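Local coordinates for protein shikimate 5-dehydrogenase (Thermus thermophilus, PDB 2D5C) that catalyses the reversible NADPH-linked reduction of 3-dehydroshikimate to shikimate, the fourth of seven steps in chorismate biosynthesis, at residues T227-P230 against M231-W234. Residues are numbered along the deposited sequence; the frame is centred on the assembly and turned at random.
Sequences TGLP and MLAW. With SO4 (sulfate ion), chain D.
Gly228 and Leu232 join in the first i-to-i+4 bond of helix 229-244, a compact example of how a chain turns from strand end to helix. Leu232 N reaches Gly228 O at 3.1 Å with an N-H...O angle of 155°, and the next two rungs follow: Ala233 N to Leu229 O at 2.9 Å and Trp234 N to Pro230 O at 3.0 Å. Pro230 has no N-H to offer, which costs nothing in this first turn.

The start of the helix is closed by other means. Thr227 OG1 accepts a weak, long capping bond from Leu229 N (3.4 Å), while a water accepts a hydrogen bond from Met231 N and donates one to Thr227 O. With chi1 at 67°, OG1 lies between the backbone N and carbonyl carbon, where it also donates to sulfate O1 at 2.8 Å; Thr227 N binds sulfate O4. Arg258 holds the same ion, which probably came from the crystallisation liquor.

Apolar contact between the segments is slight: the CD2 methyls of Leu229 and Leu232 stand 4.3 Å apart. Separately, the Trp234 ring turns an edge to Pro230 O, which lies near the ring plane, 3.5 Å from Trp234 CD1. Met231, extended with CG anti to its N (chi1 -179°), instead runs out to Leu205, Asp100 and Phe104, whereas Leu232 touches Tyr207 beside the bound shikimate.

This capped helical N-terminus follows strand 224-226, the last strand of the Rossmann-type NADP-binding sheet; it runs from cofactor-binding Gly228 toward shikimate-binding Gln235, with Leu232 near the bound shikimate.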
loop_
_atom_site.group_PDB
_atom_site.type_symbol
_atom_site.label_atom_id
_atom_site.label_comp_id
_atom_site.label_asym_id
_atom_site.label_seq_id
_atom_site.Cartn_x
_atom_site.Cartn_y
_atom_site.Cartn_z
ATOM N N THR A 227 -15.977 -0.057 -26.575
ATOM C CA THR A 227 -14.934 -1.071 -26.690
ATOM C C THR A 227 -14.364 -1.336 -25.302
ATOM O O THR A 227 -14.789 -0.720 -24.328
ATOM C CB THR A 227 -13.773 -0.613 -27.588
ATOM O OG1 THR A 227 -13.091 0.471 -26.952
ATOM C CG2 THR A 227 -14.293 -0.164 -28.965
ATOM N N GLY A 228 -13.402 -2.247 -25.227
ATOM C CA GLY A 228 -12.806 -2.589 -23.948
ATOM C C GLY A 228 -11.685 -1.664 -23.521
ATOM O O GLY A 228 -11.169 -1.797 -22.414
ATOM N N LEU A 229 -11.308 -0.711 -24.371
ATOM C CA LEU A 229 -10.216 0.186 -24.011
ATOM C C LEU A 229 -10.512 1.137 -22.847
ATOM O O LEU A 229 -9.652 1.347 -21.986
ATOM C CB LEU A 229 -9.750 0.995 -25.229
ATOM C CG LEU A 229 -9.074 0.242 -26.381
ATOM C CD1 LEU A 229 -8.451 1.266 -27.336
ATOM C CD2 LEU A 229 -8.003 -0.703 -25.852
ATOM N N PRO A 230 -11.715 1.741 -22.808
ATOM C CA PRO A 230 -11.983 2.641 -21.686
ATOM C C PRO A 230 -11.843 1.938 -20.331
ATOM O O PRO A 230 -11.277 2.509 -19.396
ATOM C CB PRO A 230 -13.400 3.127 -21.966
ATOM C CG PRO A 230 -13.423 3.163 -23.482
ATOM C CD PRO A 230 -12.777 1.846 -23.828
ATOM N N MET A 231 -12.351 0.710 -20.215
ATOM C CA MET A 231 -12.238 -0.024 -18.948
ATOM C C MET A 231 -10.773 -0.361 -18.678
ATOM O O MET A 231 -10.305 -0.282 -17.541
ATOM C CB MET A 231 -13.044 -1.327 -18.991
ATOM C CG MET A 231 -12.996 -2.123 -17.686
ATOM S SD MET A 231 -14.018 -3.617 -17.769
ATOM C CE MET A 231 -13.467 -4.516 -16.297
ATOM N N LEU A 232 -10.043 -0.739 -19.724
ATOM C CA LEU A 232 -8.637 -1.085 -19.559
ATOM C C LEU A 232 -7.873 0.108 -18.980
ATOM O O LEU A 232 -7.063 -0.038 -18.056
ATOM C CB LEU A 232 -8.026 -1.489 -20.908
ATOM C CG LEU A 232 -6.552 -1.909 -20.891
ATOM C CD1 LEU A 232 -6.374 -3.127 -20.011
ATOM C CD2 LEU A 232 -6.088 -2.216 -22.315
ATOM N N ALA A 233 -8.150 1.288 -19.521
ATOM C CA ALA A 233 -7.491 2.522 -19.085
ATOM C C ALA A 233 -7.854 2.929 -17.664
ATOM O O ALA A 233 -6.989 3.359 -16.893
ATOM C CB ALA A 233 -7.831 3.657 -20.034
ATOM N N TRP A 234 -9.130 2.813 -17.316
ATOM C CA TRP A 234 -9.555 3.181 -15.975
ATOM C C TRP A 234 -9.077 2.207 -14.902
ATOM O O TRP A 234 -8.623 2.639 -13.836
ATOM C CB TRP A 234 -11.076 3.331 -15.927
ATOM C CG TRP A 234 -11.500 4.726 -16.195
ATOM C CD1 TRP A 234 -12.006 5.224 -17.361
ATOM C CD2 TRP A 234 -11.413 5.826 -15.289
ATOM N NE1 TRP A 234 -12.244 6.572 -17.234
ATOM C CE2 TRP A 234 -11.889 6.968 -15.971
ATOM C CE3 TRP A 234 -10.978 5.958 -13.961
ATOM C CZ2 TRP A 234 -11.946 8.227 -15.374
ATOM C CZ3 TRP A 234 -11.031 7.208 -13.366
ATOM C CH2 TRP A 234 -11.515 8.330 -14.074
HETATM S S SO4 D . -14.830 3.663 -27.731
HETATM O O1 SO4 D . -13.283 3.203 -27.534
HETATM O O2 SO4 D . -14.927 4.946 -27.067
HETATM O O3 SO4 D . -15.121 3.725 -29.007
HETATM O O4 SO4 D . -15.563 2.680 -26.971
HETATM O O HOH W 1 -14.706 -0.377 -21.561
#